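Local coordinates for arsenate Reductase (Corynebacterium glutamicum, PDB 3T38) that reduces arsenate to arsenite with electrons from thioredoxin, using a low molecular weight tyrosine phosphatase fold, at the interface of chains A and B. Sequence-based numbering; all coordinates share one arbitrary frame. Chains: chain A/B, Arsenate Reductase.

Contact 1: the interface of chains A and B. Residues chain A 28-30, 32-33; chain B 29-30, 32-33.
A:Glu32 and B:Glu32 each push a carboxylate across the interface into the start of the partner's helix 31-49. A:Glu32 OE1 takes the backbone N-H of B:Ser30, atom N, on its syn lone pair at 2.6 Å, the hydroxyl OG of B:Ser30 from above the carboxylate plane, and the hydroxyl OG1 of B:Thr33 on its anti lone pair. Three donors thus grip one oxygen. In the twin, B:Glu32 OE1 lies 2.7 Å from A:Ser30 N, met on the syn side slightly out of the plane; A:Ser30 OG comes steeply from above, and A:Thr33 OG1 uses the anti lone pair. Between the clusters the two threonine side chains pass alongside, pointing opposite ways, with A:Thr33 OG1 2.7 Å from B:Thr33 OG1 in a hydrogen bond of undecided direction. Two hydroxyl hydrogens cannot fill this link and both glutamate bonds at once, so they may be shared over time.

Symmetry is imperfect in the torsions. CG of A:Glu32 lies between its backbone N and carbonyl carbon (chi1 49°), whereas in B:Glu32 it is anti to the backbone N (chi1 163°); both side chains then run on extended. Each carboxylate meets a helix N-terminus, whose dipole would probably favour its negative charge. Behind A:Ser30, the ring of A:Phe29 carries A:Val28 CG1 over one face, and its edge meets the other carboxylate oxygen in plane, A:Phe29 CD1 lying 3.5 Å from B:Glu32 OE2.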
ATOM      1  N   VAL A  28      19.936  12.910   1.453  1.00 52.85           N
ATOM      2  CA  VAL A  28      19.496  11.782   2.276  1.00 51.62           C
ATOM      3  C   VAL A  28      18.885  10.633   1.457  1.00 49.96           C
ATOM      4  O   VAL A  28      19.323   9.474   1.526  1.00 51.37           O
ATOM      5  CB  VAL A  28      18.490  12.273   3.359  1.00 48.93           C
ATOM      6  CG1 VAL A  28      17.951  11.129   4.206  1.00 48.35           C
ATOM      7  CG2 VAL A  28      19.156  13.354   4.236  1.00 54.88           C
ATOM      8  N   PHE A  29      17.856  10.959   0.688  1.00 47.71           N
ATOM      9  CA  PHE A  29      17.254   9.999  -0.218  1.00 46.45           C
ATOM     10  C   PHE A  29      17.251  10.565  -1.606  1.00 46.92           C
ATOM     11  O   PHE A  29      17.155  11.789  -1.752  1.00 45.94           O
ATOM     12  CB  PHE A  29      15.805   9.683   0.212  1.00 42.34           C
ATOM     13  CG  PHE A  29      15.709   9.071   1.568  1.00 40.99           C
ATOM     14  CD1 PHE A  29      16.487   7.954   1.895  1.00 43.52           C
ATOM     15  CD2 PHE A  29      14.876   9.614   2.530  1.00 39.48           C
ATOM     16  CE1 PHE A  29      16.414   7.396   3.147  1.00 41.99           C
ATOM     17  CE2 PHE A  29      14.776   9.031   3.806  1.00 39.05           C
ATOM     18  CZ  PHE A  29      15.541   7.943   4.106  1.00 40.81           C
ATOM     19  N   SER A  30      17.366   9.663  -2.592  1.00 45.90           N
ATOM     20  CA  SER A  30      17.080   9.945  -4.011  1.00 48.04           C
ATOM     21  C   SER A  30      15.711  10.580  -4.168  1.00 46.13           C
ATOM     22  O   SER A  30      14.687  10.110  -3.542  1.00 44.64           O
ATOM     23  CB  SER A  30      17.103   8.665  -4.865  1.00 48.95           C
ATOM     24  OG  SER A  30      18.125   7.754  -4.448  1.00 53.05           O
ATOM     25  N   GLU A  32      13.983  10.326  -6.767  1.00 42.56           N
ATOM     26  CA  GLU A  32      13.101   9.298  -7.308  1.00 41.40           C
ATOM     27  C   GLU A  32      12.371   8.610  -6.163  1.00 37.41           C
ATOM     28  O   GLU A  32      11.173   8.423  -6.240  1.00 35.62           O
ATOM     29  CB  GLU A  32      13.843   8.291  -8.228  1.00 43.52           C
ATOM     30  CG  GLU A  32      15.121   7.729  -7.623  1.00 48.19           C
ATOM     31  CD  GLU A  32      16.027   7.012  -8.597  1.00 55.75           C
ATOM     32  OE1 GLU A  32      16.364   5.822  -8.299  1.00 52.85           O
ATOM     33  OE2 GLU A  32      16.430   7.655  -9.623  1.00 58.21           O
ATOM     34  N   THR A  33      13.081   8.283  -5.082  1.00 35.86           N
ATOM     35  CA  THR A  33      12.421   7.679  -3.908  1.00 32.85           C
ATOM     36  C   THR A  33      11.400   8.648  -3.278  1.00 30.43           C
ATOM     37  O   THR A  33      10.256   8.256  -3.063  1.00 27.80           O
ATOM     38  CB  THR A  33      13.458   7.150  -2.910  1.00 32.01           C
ATOM     39  OG1 THR A  33      14.245   6.160  -3.576  1.00 35.30           O
ATOM     40  CG2 THR A  33      12.829   6.528  -1.693  1.00 32.32           C
TER
ATOM     41  N   PHE B  29      17.123   3.380 -12.350  1.00 44.43           N
ATOM     42  CA  PHE B  29      16.715   3.731 -10.981  1.00 42.36           C
ATOM     43  C   PHE B  29      17.849   3.311 -10.050  1.00 43.42           C
ATOM     44  O   PHE B  29      18.461   2.260 -10.251  1.00 43.58           O
ATOM     45  CB  PHE B  29      15.414   3.005 -10.545  1.00 39.41           C
ATOM     46  CG  PHE B  29      14.231   3.238 -11.452  1.00 38.92           C
ATOM     47  CD1 PHE B  29      13.699   4.518 -11.639  1.00 40.78           C
ATOM     48  CD2 PHE B  29      13.634   2.180 -12.099  1.00 38.30           C
ATOM     49  CE1 PHE B  29      12.612   4.735 -12.484  1.00 40.35           C
ATOM     50  CE2 PHE B  29      12.528   2.363 -12.924  1.00 38.18           C
ATOM     51  CZ  PHE B  29      12.006   3.641 -13.123  1.00 38.41           C
ATOM     52  N   SER B  30      18.119   4.107  -9.016  1.00 44.08           N
ATOM     53  CA  SER B  30      19.102   3.718  -7.982  1.00 45.04           C
ATOM     54  C   SER B  30      18.673   2.428  -7.254  1.00 43.07           C
ATOM     55  O   SER B  30      17.485   2.124  -7.149  1.00 39.15           O
ATOM     56  CB  SER B  30      19.234   4.838  -6.933  1.00 46.22           C
ATOM     57  OG  SER B  30      18.056   4.907  -6.117  1.00 44.13           O
ATOM     58  N   GLU B  32      18.659   2.124  -4.080  1.00 42.28           N
ATOM     59  CA  GLU B  32      17.794   2.570  -3.000  1.00 40.69           C
ATOM     60  C   GLU B  32      16.307   2.407  -3.385  1.00 37.77           C
ATOM     61  O   GLU B  32      15.565   1.680  -2.724  1.00 35.89           O
ATOM     62  CB  GLU B  32      18.165   3.995  -2.553  1.00 42.29           C
ATOM     63  CG  GLU B  32      17.083   4.717  -1.736  1.00 44.04           C
ATOM     64  CD  GLU B  32      17.400   6.195  -1.508  1.00 49.58           C
ATOM     65  OE1 GLU B  32      16.695   7.053  -2.102  1.00 49.40           O
ATOM     66  OE2 GLU B  32      18.350   6.501  -0.735  1.00 53.25           O
ATOM     67  N   THR B  33      15.895   3.029  -4.485  1.00 37.02           N
ATOM     68  CA  THR B  33      14.531   2.915  -4.981  1.00 35.51           C
ATOM     69  C   THR B  33      14.118   1.481  -5.235  1.00 33.98           C
ATOM     70  O   THR B  33      13.038   1.088  -4.878  1.00 32.90           O
ATOM     71  CB  THR B  33      14.390   3.677  -6.270  1.00 36.88           C
ATOM     72  OG1 THR B  33      14.724   5.054  -6.018  1.00 38.53           O
ATOM     73  CG2 THR B  33      12.958   3.544  -6.815  1.00 32.81           C
TER

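Contact 2: the interface of chains A and B. Residues chain A 37, 66, 146-149, 151; chain B 36, 39-40, 43.
Helix 31-49 of chain B, in the N-terminal phosphatase-like region, lays B:Glu40 against the N-terminus of helix 148-153 in the low molecular weight phosphotyrosine phosphatase domain of chain A. The carboxylate acts as a cap supplied by the other subunit. B:Glu40 OE1 accepts the backbone N-H of A:Asp148, atom N, at 2.8 Å in a fairly straight bond (165° at H). B:Glu40 OE2 accepts from A:Asp149 N at 3.1 Å. Both donors come on the syn side but about 30° out of the carboxylate plane. The bend at chi2 (-68°) turns the B:Glu40 chain toward this helix end.

A:Arg66 reaches B:Glu40 tip to tip, its NH2 over the carboxylate face and the two planes nearly perpendicular, in a long salt bridge of 3.5 Å between A:Arg66 NH2 and B:Glu40 OE2. Just beside, A:Asp149 OD2 stands 3.1 Å from B:Glu40 OE2, a pairing of acceptors unless one carries a proton. That crowding is probably eased by A:Arg66, whose NE donates to the syn lone pair of A:Asp149 OD2, while the phenol OH of A:Tyr37 takes the anti lone pair at 2.6 Å. A:Thr147 OG1 holds the other oxygen, A:Asp149 OD1. The A:Arg66 guanidinium is packed between A:Thr147 CG2 and A:Tyr37 CE1 on opposite faces, each offset toward the rim.

One turn earlier on the chain B helix, B:Arg36 approaches A:Asp148 with the two flat groups nearly coplanar. B:Arg36 NH2 meets A:Asp148 OD2 almost along its C-O axis at 3.3 Å, in a salt bridge. The residues B:Arg36, A:Tyr37, B:Glu40 and A:Arg66 also belong to the pocket of (4s,5s)-1,2-dithiane-4,5-diol (D1D), oxidised dithiothreitol, probably left from preparation. B:Val43 CG2 lies 4.0 Å from A:Asp148 CB. B:Val43 CG1 lies 3.6 Å from the carbonyl A:Leu146 O.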
ATOM      1  N   TYR A  37       7.357   8.339  -2.851  1.00 27.75           N
ATOM      2  CA  TYR A  37       6.807   8.404  -1.516  1.00 26.38           C
ATOM      3  C   TYR A  37       5.520   9.150  -1.472  1.00 26.42           C
ATOM      4  O   TYR A  37       4.500   8.678  -0.921  1.00 25.58           O
ATOM      5  CB  TYR A  37       7.789   8.961  -0.497  1.00 27.28           C
ATOM      6  CG  TYR A  37       8.333   7.839   0.320  1.00 24.79           C
ATOM      7  CD1 TYR A  37       7.762   7.501   1.559  1.00 28.52           C
ATOM      8  CD2 TYR A  37       9.419   7.102  -0.120  1.00 28.15           C
ATOM      9  CE1 TYR A  37       8.275   6.415   2.326  1.00 28.12           C
ATOM     10  CE2 TYR A  37       9.939   6.028   0.653  1.00 28.72           C
ATOM     11  CZ  TYR A  37       9.369   5.705   1.848  1.00 26.21           C
ATOM     12  OH  TYR A  37       9.891   4.626   2.561  1.00 31.70           O
ATOM     13  N   ARG A  66       6.497   8.700   6.992  1.00 26.00           N
ATOM     14  CA  ARG A  66       7.184   7.527   6.410  1.00 26.42           C
ATOM     15  C   ARG A  66       8.666   7.785   6.067  1.00 26.96           C
ATOM     16  O   ARG A  66       9.551   6.994   6.407  1.00 28.10           O
ATOM     17  CB  ARG A  66       6.429   7.013   5.191  1.00 25.60           C
ATOM     18  CG  ARG A  66       5.189   6.213   5.550  1.00 24.00           C
ATOM     19  CD  ARG A  66       4.436   5.865   4.293  1.00 23.24           C
ATOM     20  NE  ARG A  66       5.146   4.768   3.633  1.00 25.22           N
ATOM     21  CZ  ARG A  66       4.916   4.355   2.394  1.00 25.75           C
ATOM     22  NH1 ARG A  66       4.058   5.006   1.607  1.00 21.85           N
ATOM     23  NH2 ARG A  66       5.582   3.298   1.935  1.00 29.82           N
ATOM     24  N   LEU A 146      -0.282  -0.577   6.832  1.00 21.08           N
ATOM     25  CA  LEU A 146       1.067  -0.989   7.200  1.00 22.04           C
ATOM     26  C   LEU A 146       2.069  -0.851   6.057  1.00 22.72           C
ATOM     27  O   LEU A 146       1.813  -1.276   4.945  1.00 23.42           O
ATOM     28  CB  LEU A 146       1.036  -2.448   7.645  1.00 22.31           C
ATOM     29  CG  LEU A 146       2.320  -2.957   8.277  1.00 25.07           C
ATOM     30  CD1 LEU A 146       2.730  -2.053   9.541  1.00 18.88           C
ATOM     31  CD2 LEU A 146       1.989  -4.452   8.602  1.00 25.52           C
ATOM     32  N   THR A 147       3.215  -0.292   6.340  1.00 22.79           N
ATOM     33  CA  THR A 147       4.269  -0.165   5.314  1.00 21.99           C
ATOM     34  C   THR A 147       5.586  -0.604   5.980  1.00 23.81           C
ATOM     35  O   THR A 147       5.702  -0.664   7.192  1.00 23.99           O
ATOM     36  CB  THR A 147       4.408   1.268   4.805  1.00 22.98           C
ATOM     37  OG1 THR A 147       4.656   2.134   5.918  1.00 22.57           O
ATOM     38  CG2 THR A 147       3.126   1.763   3.989  1.00 15.12           C
ATOM     39  N   ASP A 148       6.547  -0.976   5.174  1.00 25.40           N
ATOM     40  CA  ASP A 148       7.766  -1.591   5.662  1.00 27.18           C
ATOM     41  C   ASP A 148       8.636  -0.561   6.347  1.00 26.62           C
ATOM     42  O   ASP A 148       9.240  -0.870   7.354  1.00 26.98           O
ATOM     43  CB  ASP A 148       8.566  -2.178   4.467  1.00 29.10           C
ATOM     44  CG  ASP A 148       9.728  -3.049   4.911  1.00 30.79           C
ATOM     45  OD1 ASP A 148       9.455  -4.136   5.481  1.00 29.18           O
ATOM     46  OD2 ASP A 148      10.876  -2.659   4.644  1.00 26.61           O
ATOM     47  N   ASP A 149       8.708   0.668   5.824  1.00 26.80           N
ATOM     48  CA  ASP A 149       9.615   1.655   6.424  1.00 27.20           C
ATOM     49  C   ASP A 149       9.337   1.795   7.940  1.00 27.39           C
ATOM     50  O   ASP A 149      10.266   1.842   8.731  1.00 29.41           O
ATOM     51  CB  ASP A 149       9.507   3.022   5.754  1.00 27.04           C
ATOM     52  CG  ASP A 149       8.098   3.347   5.326  1.00 27.98           C
ATOM     53  OD1 ASP A 149       7.079   2.979   6.023  1.00 23.28           O
ATOM     54  OD2 ASP A 149       7.989   3.874   4.214  1.00 26.07           O
ATOM     55  N   ILE A 151       8.030  -0.363  10.067  1.00 23.70           N
ATOM     56  CA  ILE A 151       8.422  -1.515  10.790  1.00 25.05           C
ATOM     57  C   ILE A 151       9.910  -1.434  11.037  1.00 26.99           C
ATOM     58  O   ILE A 151      10.361  -1.608  12.163  1.00 28.97           O
ATOM     59  CB  ILE A 151       8.053  -2.825  10.067  1.00 26.59           C
ATOM     60  CG1 ILE A 151       6.515  -2.963   9.877  1.00 21.46           C
ATOM     61  CG2 ILE A 151       8.575  -4.034  10.882  1.00 24.96           C
ATOM     62  CD1 ILE A 151       6.146  -4.053   8.734  1.00 21.81           C
TER
ATOM     63  N   ARG B  36      13.459  -0.225  -1.989  1.00 32.66           N
ATOM     64  CA  ARG B  36      12.191   0.143  -1.406  1.00 32.52           C
ATOM     65  C   ARG B  36      11.039  -0.544  -2.124  1.00 31.55           C
ATOM     66  O   ARG B  36      10.219  -1.151  -1.465  1.00 31.95           O
ATOM     67  CB  ARG B  36      12.005   1.640  -1.267  1.00 32.08           C
ATOM     68  CG  ARG B  36      12.960   2.283  -0.256  1.00 37.69           C
ATOM     69  CD  ARG B  36      12.512   2.057   1.166  1.00 39.64           C
ATOM     70  NE  ARG B  36      13.090   0.858   1.715  1.00 44.24           N
ATOM     71  CZ  ARG B  36      12.501   0.023   2.568  1.00 43.10           C
ATOM     72  NH1 ARG B  36      11.274   0.217   3.005  1.00 34.73           N
ATOM     73  NH2 ARG B  36      13.194  -1.034   2.977  1.00 47.24           N
ATOM     74  N   PHE B  39      10.739  -4.333  -0.900  1.00 30.91           N
ATOM     75  CA  PHE B  39      10.241  -4.476   0.461  1.00 31.72           C
ATOM     76  C   PHE B  39       8.816  -3.946   0.664  1.00 29.54           C
ATOM     77  O   PHE B  39       8.007  -4.601   1.329  1.00 29.24           O
ATOM     78  CB  PHE B  39      11.253  -3.915   1.445  1.00 32.93           C
ATOM     79  CG  PHE B  39      12.433  -4.812   1.617  1.00 36.15           C
ATOM     80  CD1 PHE B  39      13.617  -4.570   0.919  1.00 38.92           C
ATOM     81  CD2 PHE B  39      12.344  -5.936   2.450  1.00 37.08           C
ATOM     82  CE1 PHE B  39      14.708  -5.404   1.052  1.00 39.71           C
ATOM     83  CE2 PHE B  39      13.422  -6.768   2.613  1.00 41.61           C
ATOM     84  CZ  PHE B  39      14.619  -6.510   1.889  1.00 44.83           C
ATOM     85  N   GLU B  40       8.479  -2.818   0.033  1.00 27.53           N
ATOM     86  CA  GLU B  40       7.119  -2.271   0.166  1.00 26.19           C
ATOM     87  C   GLU B  40       6.051  -3.125  -0.531  1.00 26.06           C
ATOM     88  O   GLU B  40       4.974  -3.351   0.037  1.00 22.63           O
ATOM     89  CB  GLU B  40       7.065  -0.784  -0.258  1.00 27.34           C
ATOM     90  CG  GLU B  40       7.973   0.197   0.588  1.00 25.66           C
ATOM     91  CD  GLU B  40       7.522   0.405   2.061  1.00 27.73           C
ATOM     92  OE1 GLU B  40       6.489  -0.170   2.494  1.00 21.92           O
ATOM     93  OE2 GLU B  40       8.229   1.171   2.805  1.00 30.53           O
ATOM     94  N   VAL B  43       5.377  -6.120   1.729  1.00 25.23           N
ATOM     95  CA  VAL B  43       4.497  -5.783   2.846  1.00 25.41           C
ATOM     96  C   VAL B  43       3.117  -5.444   2.356  1.00 25.29           C
ATOM     97  O   VAL B  43       2.099  -5.780   2.983  1.00 26.45           O
ATOM     98  CB  VAL B  43       5.076  -4.685   3.747  1.00 25.83           C
ATOM     99  CG1 VAL B  43       4.054  -4.133   4.716  1.00 28.37           C
ATOM    100  CG2 VAL B  43       6.094  -5.314   4.651  1.00 28.67           C
TER

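Contact 1 and contact 2 lie about 14 Å apart, measured between the centres of their C-alpha atoms, and helix 31-49 joins them. In chain B its first turn serves contact 1 and its middle serves contact 2; chain A contributes the same helix to both, through A:Tyr37 in the second. Contact 1 sits by the two-fold axis, where matching helix starts meet, whereas contact 2 lies away from it and ties the helix to the partner's phosphatase-fold domain, so a twin must exist with the chains exchanged. Together they would set how the subunits are turned, if the dimer of the deposited assembly forms in solution.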